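Local coordinates for protein transcriptional regulator (Bacillus subtilis, PDB 1VI0) that represses transcription of genes for fatty acid transport and beta-oxidation, its DNA binding being inhibited by long-chain fatty acyl-CoA, at residues 127-132 against 157-162; 84-89 against 184-189; 91-96 against 163-168. All coordinates share one frame; numbering follows the deposited sequence.

Contact 1. Residues 127-132 against 157-162; sequences GYLNIL and MIFGTI. With DCC (dodecyl-coa), chain C.
Two aromatic rings bridge helices whose segment axes come no closer than 10.8 Å, and they meet by their edges, with no ring covering the other. The Tyr128 and Phe159 ring planes stand at 82° with centroids 5.9 Å apart, so the pair is no stack. CE2 of Tyr128 comes 3.6 Å from Phe159 CD1, arriving at the margin of the Phe159 ring and almost level with it. Both side chains have CG anti to the backbone N (chi1 -177° for Tyr128 and 178° for Phe159), which sends each ring out from its own helix toward the other.

Leu129 and Leu132 press on the root of Phe159. CD2 of Leu129 sits 3.9 Å from Phe159 CG, while the Leu132 side chain crosses that of Phe159 at about a right angle, its CD1 reaching Phe159 CB, also at 3.9 Å. The same leucine runs past Ile158 in the opposite direction, with Leu132 CD2 3.9 Å from Ile158 CG2.

Helices 115-141 and 151-171 belong to the C-terminal, ligand-binding part of this TetR-family repressor, and here they form one wall of the dodecyl-CoA pocket. The pantetheine arm of the ligand lies along that wall: Leu129 CD1 is 3.5 Å from CP9 of DCC, and the far edge of Phe159 meets CP1 of DCC in its plane, with CE2 at 3.9 Å. Phe159 thus touches Tyr128 by one edge and the thioester-side carbon by another.

The Tyr128 hydroxyl, although buried, is hydrogen-bonded to His92 ND1, and Phe67 packs edge-to-face with the Tyr128 ring. On the other flank of helix 151-171, Met157 and Thr161 pack against Leu189 of helix 182-191 and also meet the second subunit.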
loop_
_atom_site.group_PDB
_atom_site.type_symbol
_atom_site.label_atom_id
_atom_site.label_comp_id
_atom_site.label_asym_id
_atom_site.label_seq_id
_atom_site.Cartn_x
_atom_site.Cartn_y
_atom_site.Cartn_z
ATOM N N GLY A 127 -10.597 -6.110 11.240
ATOM C CA GLY A 127 -10.493 -7.372 11.993
ATOM C C GLY A 127 -9.040 -7.835 12.070
ATOM O O GLY A 127 -8.562 -8.283 13.098
ATOM N N TYR A 128 -8.355 -7.773 10.934
ATOM C CA TYR A 128 -6.921 -8.179 10.937
ATOM C C TYR A 128 -6.095 -7.203 11.739
ATOM O O TYR A 128 -5.208 -7.655 12.504
ATOM C CB TYR A 128 -6.534 -8.280 9.486
ATOM C CG TYR A 128 -5.170 -8.743 9.118
ATOM C CD1 TYR A 128 -4.593 -9.885 9.724
ATOM C CD2 TYR A 128 -4.469 -8.120 8.138
ATOM C CE1 TYR A 128 -3.330 -10.303 9.334
ATOM C CE2 TYR A 128 -3.217 -8.534 7.730
ATOM C CZ TYR A 128 -2.670 -9.632 8.317
ATOM O OH TYR A 128 -1.387 -9.995 7.997
ATOM N N LEU A 129 -6.223 -5.913 11.528
ATOM C CA LEU A 129 -5.455 -4.933 12.299
ATOM C C LEU A 129 -5.674 -5.133 13.793
ATOM O O LEU A 129 -4.776 -4.932 14.605
ATOM C CB LEU A 129 -5.763 -3.530 11.834
ATOM C CG LEU A 129 -5.580 -3.310 10.310
ATOM C CD1 LEU A 129 -5.967 -1.871 9.960
ATOM C CD2 LEU A 129 -4.149 -3.591 9.901
ATOM N N ASN A 130 -6.920 -5.461 14.173
ATOM C CA ASN A 130 -7.253 -5.732 15.573
ATOM C C ASN A 130 -6.365 -6.893 16.110
ATOM O O ASN A 130 -5.953 -6.805 17.234
ATOM C CB ASN A 130 -8.695 -6.138 15.757
ATOM C CG ASN A 130 -9.703 -5.029 15.719
ATOM O OD1 ASN A 130 -10.919 -5.304 15.524
ATOM N ND2 ASN A 130 -9.279 -3.801 15.870
ATOM N N ILE A 131 -6.153 -7.915 15.280
ATOM C CA ILE A 131 -5.287 -9.049 15.696
ATOM C C ILE A 131 -3.889 -8.562 15.961
ATOM O O ILE A 131 -3.304 -8.890 17.050
ATOM C CB ILE A 131 -5.328 -10.171 14.652
ATOM C CG1 ILE A 131 -6.686 -10.870 14.721
ATOM C CG2 ILE A 131 -4.193 -11.169 14.912
ATOM C CD1 ILE A 131 -6.883 -11.851 13.583
ATOM N N LEU A 132 -3.312 -7.707 15.114
ATOM C CA LEU A 132 -2.012 -7.100 15.302
ATOM C C LEU A 132 -1.913 -6.250 16.533
ATOM O O LEU A 132 -1.046 -6.416 17.415
ATOM C CB LEU A 132 -1.517 -6.252 14.097
ATOM C CG LEU A 132 -1.460 -6.998 12.757
ATOM C CD1 LEU A 132 -1.066 -6.033 11.619
ATOM C CD2 LEU A 132 -0.457 -8.135 12.814
HETATM N N MSE A 157 3.232 -0.182 10.700
HETATM C CA MSE A 157 4.546 -0.713 10.235
HETATM C C MSE A 157 4.405 -2.185 9.917
HETATM O O MSE A 157 4.875 -2.649 8.805
HETATM C CB MSE A 157 5.624 -0.469 11.266
HETATM C CG MSE A 157 6.994 -0.975 10.916
HETATM SE SE MSE A 157 8.570 -0.807 11.946
HETATM C CE MSE A 157 8.203 -1.849 13.512
ATOM N N ILE A 158 3.825 -2.997 10.777
ATOM C CA ILE A 158 3.741 -4.440 10.540
ATOM C C ILE A 158 2.955 -4.764 9.311
ATOM O O ILE A 158 3.363 -5.446 8.366
ATOM C CB ILE A 158 3.173 -5.199 11.779
ATOM C CG1 ILE A 158 4.164 -4.999 12.928
ATOM C CG2 ILE A 158 2.913 -6.632 11.442
ATOM C CD1 ILE A 158 3.600 -5.472 14.259
ATOM N N PHE A 159 1.726 -4.188 9.257
ATOM C CA PHE A 159 0.893 -4.455 8.098
ATOM C C PHE A 159 1.476 -3.829 6.825
ATOM O O PHE A 159 1.513 -4.597 5.836
ATOM C CB PHE A 159 -0.534 -3.935 8.343
ATOM C CG PHE A 159 -1.411 -4.138 7.166
ATOM C CD1 PHE A 159 -1.901 -5.364 6.808
ATOM C CD2 PHE A 159 -1.637 -3.039 6.292
ATOM C CE1 PHE A 159 -2.699 -5.537 5.688
ATOM C CE2 PHE A 159 -2.423 -3.220 5.175
ATOM C CZ PHE A 159 -2.921 -4.456 4.849
ATOM N N GLY A 160 2.063 -2.641 6.888
ATOM C CA GLY A 160 2.585 -2.025 5.607
ATOM C C GLY A 160 3.804 -2.833 5.117
ATOM O O GLY A 160 3.910 -2.963 3.888
ATOM N N THR A 161 4.615 -3.335 6.023
ATOM C CA THR A 161 5.812 -4.134 5.645
ATOM C C THR A 161 5.369 -5.449 5.015
ATOM O O THR A 161 5.749 -5.787 3.892
ATOM C CB THR A 161 6.667 -4.373 6.891
ATOM O OG1 THR A 161 7.228 -3.117 7.320
ATOM C CG2 THR A 161 7.786 -5.387 6.639
ATOM N N ILE A 162 4.411 -6.160 5.610
ATOM C CA ILE A 162 3.876 -7.375 5.082
ATOM C C ILE A 162 3.283 -7.191 3.682
ATOM O O ILE A 162 3.618 -7.772 2.626
ATOM C CB ILE A 162 2.827 -8.012 6.017
ATOM C CG1 ILE A 162 3.462 -8.413 7.373
ATOM C CG2 ILE A 162 2.245 -9.255 5.343
ATOM C CD1 ILE A 162 2.411 -8.867 8.422
HETATM C C2 DCC C . -2.174 9.016 15.428
HETATM C C4 DCC C . -3.788 7.849 14.390
HETATM C C5 DCC C . -2.898 6.973 13.812
HETATM C C6 DCC C . -1.538 7.239 14.086
HETATM C C8 DCC C . -4.823 6.343 13.204
HETATM C C10 DCC C . -6.423 -11.174 3.385
HETATM C C11 DCC C . -6.921 -12.255 2.410
HETATM C C12 DCC C . -8.336 -12.009 1.893
HETATM N N9 DCC C . -5.030 7.457 13.981
HETATM N N7 DCC C . -3.560 6.036 13.045
HETATM N N3 DCC C . -3.493 8.872 15.220
HETATM N N1 DCC C . -1.192 8.229 14.937
HETATM N N6 DCC C . -0.576 6.488 13.549
HETATM C "C1'" DCC C . -6.328 8.045 14.476
HETATM C "C2'" DCC C . -7.427 8.137 13.394
HETATM O "O2'" DCC C . -7.376 9.497 12.887
HETATM C "C3'" DCC C . -8.718 8.012 14.269
HETATM O "O3'" DCC C . -8.855 9.250 15.051
HETATM C "C4'" DCC C . -8.238 6.886 15.269
HETATM O "O4'" DCC C . -6.824 7.050 15.386
HETATM C "C5'" DCC C . -8.679 5.519 14.800
HETATM O "O5'" DCC C . -8.330 5.242 13.412
HETATM P P1 DCC C . -7.648 3.882 12.943
HETATM O O11 DCC C . -7.483 3.930 11.507
HETATM O O12 DCC C . -6.395 3.634 13.843
HETATM O O6 DCC C . -8.629 2.767 13.397
HETATM P P2 DCC C . -9.922 2.687 12.604
HETATM O O21 DCC C . -10.518 1.348 12.969
HETATM O O22 DCC C . -10.695 3.920 12.802
HETATM O O7 DCC C . -9.596 2.581 11.018
HETATM C CPA DCC C . -9.270 1.225 10.474
HETATM C CPB DCC C . -8.978 1.337 8.949
HETATM C CP8 DCC C . -8.056 2.541 8.684
HETATM C CP7 DCC C . -10.315 1.593 8.264
HETATM C CP9 DCC C . -8.476 0.066 8.362
HETATM O OP3 DCC C . -6.933 2.523 9.502
HETATM C CP6 DCC C . -7.645 2.673 7.231
HETATM O OP2 DCC C . -8.491 2.897 6.375
HETATM N NP2 DCC C . -6.362 2.550 7.031
HETATM C CP5 DCC C . -5.788 2.614 5.624
HETATM C CP4 DCC C . -5.596 1.101 5.218
HETATM C CP3 DCC C . -5.237 0.998 3.724
HETATM O OP1 DCC C . -6.007 1.445 2.875
HETATM N NP1 DCC C . -4.088 0.468 3.461
HETATM C CP2 DCC C . -3.506 0.288 2.113
HETATM C CP1 DCC C . -3.465 -1.204 1.957
HETATM S S DCC C . -4.962 -2.131 2.360
HETATM P P3 DCC C . -10.190 10.090 15.361
HETATM O O31 DCC C . -11.021 10.084 14.157
HETATM O O32 DCC C . -10.894 9.470 16.494
HETATM O O33 DCC C . -9.633 11.442 15.713
HETATM C CA1 DCC C . -5.871 -1.995 0.800
HETATM C CA2 DCC C . -6.978 -3.087 0.652
HETATM O OA1 DCC C . -5.587 -1.183 -0.051
HETATM C CA3 DCC C . -6.409 -4.443 0.194
HETATM C CA4 DCC C . -6.631 -5.641 1.040
HETATM C CA5 DCC C . -5.424 -6.094 1.829
HETATM C CA6 DCC C . -5.286 -7.600 1.963
HETATM C CA7 DCC C . -5.549 -8.160 3.343
HETATM C CA8 DCC C . -4.756 -9.331 3.798
HETATM C CA9 DCC C . -5.009 -10.657 3.074
#

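Contact 2. Residues 84-89 against 184-189; sequences KLALVI and SVLELL
Ile89 and Leu186, with 74 and 73 Å² buried respectively, carry this contact, each laid against the opposite helix. Ile89 has CG1 beside its backbone N (chi1 -55°) and is extended beyond it, which carries CD1 across the gap. That single methyl lands on the backbone of the partner, 3.7 Å from Leu186 CA, and it also touches the Leu189 side chain, with CD1 of Ile89 4.0 Å from CD1 of Leu189. Val185 is a looser neighbour of the same methyl.

Leu186 answers in the reverse direction. Its CG is anti to the backbone N (chi1 172°), and the two branches divide the work: CD2 rests 3.7 Å from Ala86 CB, whereas CD1 sits 3.8 Å from the backbone N of Ala86 and 4.0 Å from Leu85 CB. The small Ala86 side chain accompanies the closest pairing of CA atoms, Ala86 with Leu186 at 6.1 Å.

Helix 182-191 is the last helix of the chain, and helix 81-97 belongs to the C-terminal ligand-binding domain; segment 184-189 crosses segment 84-89 at 135° between N-to-C directions, with the segment axes 9.7 Å apart. The side chains that meet are all aliphatic, with no hydrogen bond between the segments.

Beside them, Glu187 makes a salt bridge to Lys82. Leu188 and Leu189 pack on Met157 of the second subunit, which places this end helix at the homodimer interface.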
loop_
_atom_site.group_PDB
_atom_site.type_symbol
_atom_site.label_atom_id
_atom_site.label_comp_id
_atom_site.label_asym_id
_atom_site.label_seq_id
_atom_site.Cartn_x
_atom_site.Cartn_y
_atom_site.Cartn_z
ATOM N N LYS A 84 3.599 -15.236 17.640
ATOM C CA LYS A 84 2.340 -14.910 16.939
ATOM C C LYS A 84 2.561 -14.176 15.637
ATOM O O LYS A 84 1.907 -14.494 14.642
ATOM C CB LYS A 84 1.438 -14.111 17.882
ATOM C CG LYS A 84 1.067 -14.913 19.150
ATOM C CD LYS A 84 0.279 -13.961 20.074
ATOM C CE LYS A 84 0.174 -14.490 21.492
ATOM N NZ LYS A 84 -0.610 -15.735 21.585
ATOM N N LEU A 85 3.457 -13.187 15.590
ATOM C CA LEU A 85 3.697 -12.435 14.338
ATOM C C LEU A 85 4.309 -13.327 13.290
ATOM O O LEU A 85 3.954 -13.260 12.117
ATOM C CB LEU A 85 4.642 -11.274 14.706
ATOM C CG LEU A 85 3.948 -10.148 15.492
ATOM C CD1 LEU A 85 4.960 -9.023 15.725
ATOM C CD2 LEU A 85 2.793 -9.610 14.627
ATOM N N ALA A 86 5.177 -14.263 13.772
ATOM C CA ALA A 86 5.717 -15.221 12.793
ATOM C C ALA A 86 4.628 -15.997 12.076
ATOM O O ALA A 86 4.694 -16.169 10.820
ATOM C CB ALA A 86 6.693 -16.151 13.487
ATOM N N LEU A 87 3.615 -16.390 12.770
ATOM C CA LEU A 87 2.470 -17.120 12.238
ATOM C C LEU A 87 1.660 -16.222 11.307
ATOM O O LEU A 87 1.343 -16.651 10.169
ATOM C CB LEU A 87 1.646 -17.709 13.362
ATOM C CG LEU A 87 0.809 -18.943 12.941
ATOM C CD1 LEU A 87 1.636 -19.853 12.038
ATOM C CD2 LEU A 87 0.423 -19.694 14.208
ATOM N N VAL A 88 1.374 -15.005 11.761
ATOM C CA VAL A 88 0.663 -14.073 10.903
ATOM C C VAL A 88 1.398 -13.873 9.590
ATOM O O VAL A 88 0.731 -13.976 8.553
ATOM C CB VAL A 88 0.509 -12.667 11.584
ATOM C CG1 VAL A 88 -0.098 -11.735 10.590
ATOM C CG2 VAL A 88 -0.439 -12.861 12.791
ATOM N N ILE A 89 2.683 -13.578 9.606
ATOM C CA ILE A 89 3.412 -13.341 8.355
ATOM C C ILE A 89 3.367 -14.558 7.429
ATOM O O ILE A 89 3.097 -14.488 6.238
ATOM C CB ILE A 89 4.829 -12.848 8.605
ATOM C CG1 ILE A 89 4.798 -11.560 9.506
ATOM C CG2 ILE A 89 5.598 -12.608 7.344
ATOM C CD1 ILE A 89 6.135 -11.206 10.048
ATOM N N SER A 184 12.696 -13.634 7.542
ATOM C CA SER A 184 13.536 -12.486 7.432
ATOM C C SER A 184 12.726 -11.178 7.586
ATOM O O SER A 184 13.182 -10.266 8.240
ATOM C CB SER A 184 14.326 -12.445 6.117
ATOM O OG SER A 184 15.223 -13.585 6.190
ATOM N N VAL A 185 11.463 -11.314 7.172
ATOM C CA VAL A 185 10.532 -10.149 7.310
ATOM C C VAL A 185 10.229 -9.979 8.816
ATOM O O VAL A 185 10.424 -8.882 9.346
ATOM C CB VAL A 185 9.257 -10.420 6.535
ATOM C CG1 VAL A 185 8.287 -9.249 6.864
ATOM C CG2 VAL A 185 9.532 -10.327 5.017
ATOM N N LEU A 186 9.893 -11.093 9.442
ATOM C CA LEU A 186 9.757 -11.071 10.933
ATOM C C LEU A 186 10.930 -10.450 11.620
ATOM O O LEU A 186 10.788 -9.520 12.470
ATOM C CB LEU A 186 9.588 -12.543 11.403
ATOM C CG LEU A 186 9.628 -12.676 12.926
ATOM C CD1 LEU A 186 8.344 -12.107 13.581
ATOM C CD2 LEU A 186 9.742 -14.151 13.279
ATOM N N GLU A 187 12.208 -10.881 11.356
ATOM C CA GLU A 187 13.357 -10.335 12.033
ATOM C C GLU A 187 13.569 -8.842 11.807
ATOM O O GLU A 187 14.041 -8.114 12.720
ATOM C CB GLU A 187 14.606 -11.179 11.706
ATOM C CG GLU A 187 14.517 -12.597 12.314
ATOM C CD GLU A 187 14.442 -12.549 13.843
ATOM O OE1 GLU A 187 14.812 -11.532 14.451
ATOM O OE2 GLU A 187 14.038 -13.570 14.440
ATOM N N LEU A 188 13.246 -8.347 10.618
ATOM C CA LEU A 188 13.323 -6.942 10.296
ATOM C C LEU A 188 12.318 -6.172 11.196
ATOM O O LEU A 188 12.748 -5.140 11.727
ATOM C CB LEU A 188 12.947 -6.653 8.823
ATOM C CG LEU A 188 14.177 -6.991 7.860
ATOM C CD1 LEU A 188 13.722 -7.164 6.468
ATOM C CD2 LEU A 188 15.180 -5.855 8.055
ATOM N N LEU A 189 11.117 -6.674 11.393
ATOM C CA LEU A 189 10.110 -5.988 12.238
ATOM C C LEU A 189 10.513 -6.043 13.713
ATOM O O LEU A 189 10.385 -5.041 14.439
ATOM C CB LEU A 189 8.731 -6.639 12.030
ATOM C CG LEU A 189 8.092 -6.425 10.618
ATOM C CD1 LEU A 189 6.922 -7.305 10.385
ATOM C CD2 LEU A 189 7.727 -4.937 10.471
#

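Contact 3. Residues 91-96 against 163-168; sequences KHFSLL and DETVTT. With DCC (dodecyl-coa), chain C.
With CG anti to the backbone N (chi1 -176°), the His92 imidazole reaches toward helix 151-171, while Phe93 keeps CG beside its N (chi1 -76°) and swings its ring to the same helix. Val166 CG2 faces both rings, 3.7 Å from Phe93 CE1, while CG1, anti to the backbone N, turns to Leu96 and lies 3.6 Å from Leu96 CD1. Phe93 CZ closes on Thr165 CG2 at 3.8 Å.

The polar link is indirect: a water in the plane of the imidazole is hydrogen-bonded to His92 NE2 at 2.8 Å and donates to Asp163 OD1, also at 2.8 Å. ND1 of the same ring is held by Tyr128. A salt bridge from Asp163 OD2 to Arg111 would tend to keep this carboxylate charged. One face of the His92 ring looks on CA9 of the dodecyl chain, and Leu95 CD1 approaches DCC C11 to 3.4 Å, so this contact lines mainly the acyl part of the pocket, Asp163 OD2 reaching the pantetheine carbon CP1 at 3.8 Å.

Segments 91-96 and 163-168 run in the same general direction, inclined at 27°; helix 100-109 packs against Leu96 and Val166, and Phe67 of helix 52-75 touches His92.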
loop_
_atom_site.group_PDB
_atom_site.type_symbol
_atom_site.label_atom_id
_atom_site.label_comp_id
_atom_site.label_asym_id
_atom_site.label_seq_id
_atom_site.Cartn_x
_atom_site.Cartn_y
_atom_site.Cartn_z
ATOM N N LYS A 91 1.340 -17.101 7.438
ATOM C CA LYS A 91 0.010 -17.426 6.987
ATOM C C LYS A 91 -0.480 -16.429 5.920
ATOM O O LYS A 91 -1.082 -16.894 4.935
ATOM C CB LYS A 91 -0.968 -17.674 8.109
ATOM C CG LYS A 91 -0.506 -18.834 9.015
ATOM C CD LYS A 91 -0.996 -20.151 8.425
ATOM C CE LYS A 91 0.107 -21.195 8.379
ATOM N NZ LYS A 91 1.101 -20.899 7.287
ATOM N N HIS A 92 -0.136 -15.184 6.095
ATOM C CA HIS A 92 -0.519 -14.145 5.091
ATOM C C HIS A 92 0.143 -14.482 3.746
ATOM O O HIS A 92 -0.481 -14.581 2.685
ATOM C CB HIS A 92 -0.174 -12.786 5.621
ATOM C CG HIS A 92 -0.550 -11.571 4.824
ATOM N ND1 HIS A 92 -0.988 -10.382 5.395
ATOM C CD2 HIS A 92 -0.472 -11.341 3.507
ATOM C CE1 HIS A 92 -1.128 -9.479 4.418
ATOM N NE2 HIS A 92 -0.843 -10.054 3.238
ATOM N N PHE A 93 1.459 -14.704 3.770
ATOM C CA PHE A 93 2.236 -15.002 2.554
ATOM C C PHE A 93 1.742 -16.290 1.896
ATOM O O PHE A 93 1.500 -16.267 0.681
ATOM C CB PHE A 93 3.731 -15.129 2.976
ATOM C CG PHE A 93 4.402 -13.811 3.252
ATOM C CD1 PHE A 93 3.769 -12.567 3.137
ATOM C CD2 PHE A 93 5.795 -13.795 3.445
ATOM C CE1 PHE A 93 4.486 -11.417 3.324
ATOM C CE2 PHE A 93 6.495 -12.622 3.633
ATOM C CZ PHE A 93 5.821 -11.394 3.557
ATOM N N SER A 94 1.488 -17.327 2.697
ATOM C CA SER A 94 1.040 -18.606 2.197
ATOM C C SER A 94 -0.302 -18.548 1.478
ATOM O O SER A 94 -0.516 -19.184 0.431
ATOM C CB SER A 94 0.981 -19.694 3.292
ATOM O OG SER A 94 2.331 -19.970 3.705
ATOM N N LEU A 95 -1.272 -17.894 2.043
ATOM C CA LEU A 95 -2.596 -17.708 1.431
ATOM C C LEU A 95 -2.473 -17.109 0.040
ATOM O O LEU A 95 -2.933 -17.733 -0.941
ATOM C CB LEU A 95 -3.361 -16.759 2.352
ATOM C CG LEU A 95 -4.880 -16.619 2.227
ATOM C CD1 LEU A 95 -5.285 -15.204 1.892
ATOM C CD2 LEU A 95 -5.515 -17.630 1.300
ATOM N N LEU A 96 -1.744 -16.005 -0.080
ATOM C CA LEU A 96 -1.576 -15.306 -1.330
ATOM C C LEU A 96 -0.692 -16.066 -2.297
ATOM O O LEU A 96 -0.987 -16.123 -3.504
ATOM C CB LEU A 96 -1.133 -13.865 -1.100
ATOM C CG LEU A 96 -2.136 -13.036 -0.239
ATOM C CD1 LEU A 96 -1.720 -11.567 -0.253
ATOM C CD2 LEU A 96 -3.531 -13.157 -0.833
ATOM N N ASP A 163 2.425 -6.122 3.618
ATOM C CA ASP A 163 1.706 -5.794 2.437
ATOM C C ASP A 163 2.610 -5.319 1.291
ATOM O O ASP A 163 2.449 -5.870 0.156
ATOM C CB ASP A 163 0.679 -4.671 2.746
ATOM C CG ASP A 163 -0.209 -4.385 1.564
ATOM O OD1 ASP A 163 -0.908 -5.345 1.091
ATOM O OD2 ASP A 163 -0.379 -3.193 1.181
ATOM N N GLU A 164 3.671 -4.582 1.622
ATOM C CA GLU A 164 4.557 -4.096 0.503
ATOM C C GLU A 164 5.415 -5.286 0.034
ATOM O O GLU A 164 5.773 -5.304 -1.170
ATOM C CB GLU A 164 5.426 -2.949 0.989
ATOM C CG GLU A 164 6.450 -2.465 -0.028
ATOM C CD GLU A 164 5.788 -1.874 -1.278
ATOM O OE1 GLU A 164 4.614 -1.508 -1.248
ATOM O OE2 GLU A 164 6.530 -1.849 -2.298
ATOM N N THR A 165 5.733 -6.174 0.959
ATOM C CA THR A 165 6.479 -7.394 0.519
ATOM C C THR A 165 5.667 -8.175 -0.479
ATOM O O THR A 165 6.166 -8.589 -1.578
ATOM C CB THR A 165 6.966 -8.216 1.728
ATOM O OG1 THR A 165 7.786 -7.409 2.572
ATOM C CG2 THR A 165 7.870 -9.336 1.145
ATOM N N VAL A 166 4.346 -8.300 -0.275
ATOM C CA VAL A 166 3.457 -8.995 -1.188
ATOM C C VAL A 166 3.370 -8.183 -2.482
ATOM O O VAL A 166 3.466 -8.716 -3.586
ATOM C CB VAL A 166 2.079 -9.232 -0.556
ATOM C CG1 VAL A 166 1.233 -10.012 -1.594
ATOM C CG2 VAL A 166 2.194 -10.123 0.696
ATOM N N THR A 167 3.146 -6.891 -2.409
ATOM C CA THR A 167 3.045 -6.059 -3.644
ATOM C C THR A 167 4.290 -6.154 -4.501
ATOM O O THR A 167 4.197 -6.360 -5.737
ATOM C CB THR A 167 2.765 -4.618 -3.190
ATOM O OG1 THR A 167 1.424 -4.558 -2.708
ATOM C CG2 THR A 167 2.906 -3.660 -4.385
ATOM N N THR A 168 5.462 -6.159 -3.934
ATOM C CA THR A 168 6.720 -6.260 -4.679
ATOM C C THR A 168 6.758 -7.596 -5.391
ATOM O O THR A 168 7.013 -7.629 -6.620
ATOM C CB THR A 168 7.894 -5.980 -3.749
ATOM O OG1 THR A 168 7.859 -4.582 -3.328
ATOM C CG2 THR A 168 9.212 -6.231 -4.463
HETATM C C2 DCC C . -2.174 9.016 15.428
HETATM C C4 DCC C . -3.788 7.849 14.390
HETATM C C5 DCC C . -2.898 6.973 13.812
HETATM C C6 DCC C . -1.538 7.239 14.086
HETATM C C8 DCC C . -4.823 6.343 13.204
HETATM C C10 DCC C . -6.423 -11.174 3.385
HETATM C C11 DCC C . -6.921 -12.255 2.410
HETATM C C12 DCC C . -8.336 -12.009 1.893
HETATM N N9 DCC C . -5.030 7.457 13.981
HETATM N N7 DCC C . -3.560 6.036 13.045
HETATM N N3 DCC C . -3.493 8.872 15.220
HETATM N N1 DCC C . -1.192 8.229 14.937
HETATM N N6 DCC C . -0.576 6.488 13.549
HETATM C "C1'" DCC C . -6.328 8.045 14.476
HETATM C "C2'" DCC C . -7.427 8.137 13.394
HETATM O "O2'" DCC C . -7.376 9.497 12.887
HETATM C "C3'" DCC C . -8.718 8.012 14.269
HETATM O "O3'" DCC C . -8.855 9.250 15.051
HETATM C "C4'" DCC C . -8.238 6.886 15.269
HETATM O "O4'" DCC C . -6.824 7.050 15.386
HETATM C "C5'" DCC C . -8.679 5.519 14.800
HETATM O "O5'" DCC C . -8.330 5.242 13.412
HETATM P P1 DCC C . -7.648 3.882 12.943
HETATM O O11 DCC C . -7.483 3.930 11.507
HETATM O O12 DCC C . -6.395 3.634 13.843
HETATM O O6 DCC C . -8.629 2.767 13.397
HETATM P P2 DCC C . -9.922 2.687 12.604
HETATM O O21 DCC C . -10.518 1.348 12.969
HETATM O O22 DCC C . -10.695 3.920 12.802
HETATM O O7 DCC C . -9.596 2.581 11.018
HETATM C CPA DCC C . -9.270 1.225 10.474
HETATM C CPB DCC C . -8.978 1.337 8.949
HETATM C CP8 DCC C . -8.056 2.541 8.684
HETATM C CP7 DCC C . -10.315 1.593 8.264
HETATM C CP9 DCC C . -8.476 0.066 8.362
HETATM O OP3 DCC C . -6.933 2.523 9.502
HETATM C CP6 DCC C . -7.645 2.673 7.231
HETATM O OP2 DCC C . -8.491 2.897 6.375
HETATM N NP2 DCC C . -6.362 2.550 7.031
HETATM C CP5 DCC C . -5.788 2.614 5.624
HETATM C CP4 DCC C . -5.596 1.101 5.218
HETATM C CP3 DCC C . -5.237 0.998 3.724
HETATM O OP1 DCC C . -6.007 1.445 2.875
HETATM N NP1 DCC C . -4.088 0.468 3.461
HETATM C CP2 DCC C . -3.506 0.288 2.113
HETATM C CP1 DCC C . -3.465 -1.204 1.957
HETATM S S DCC C . -4.962 -2.131 2.360
HETATM P P3 DCC C . -10.190 10.090 15.361
HETATM O O31 DCC C . -11.021 10.084 14.157
HETATM O O32 DCC C . -10.894 9.470 16.494
HETATM O O33 DCC C . -9.633 11.442 15.713
HETATM C CA1 DCC C . -5.871 -1.995 0.800
HETATM C CA2 DCC C . -6.978 -3.087 0.652
HETATM O OA1 DCC C . -5.587 -1.183 -0.051
HETATM C CA3 DCC C . -6.409 -4.443 0.194
HETATM C CA4 DCC C . -6.631 -5.641 1.040
HETATM C CA5 DCC C . -5.424 -6.094 1.829
HETATM C CA6 DCC C . -5.286 -7.600 1.963
HETATM C CA7 DCC C . -5.549 -8.160 3.343
HETATM C CA8 DCC C . -4.756 -9.331 3.798
HETATM C CA9 DCC C . -5.009 -10.657 3.074
HETATM O O HOH W 1 -1.342 -8.145 1.238
#

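In the fold
All three contacts are buried, but the centres of contacts 1 and 3 lie about 9 and 8 Å from the centre of the chain, that of contact 2 about 15 Å. Helix 151-171 serves contacts 1 and 3 with successive turns, and helix 81-97 serves contacts 2 and 3, so three pairings tie four helices together. Chemistry follows position: contact 2, away from the ligand, is purely aliphatic between its segments, whereas contacts 1 and 3 bring rings to dodecyl-CoA, contact 1 mainly along the pantetheine arm and contact 3 mainly along the acyl chain, with a water bridge added. The tyrosine-histidine bond joins these two.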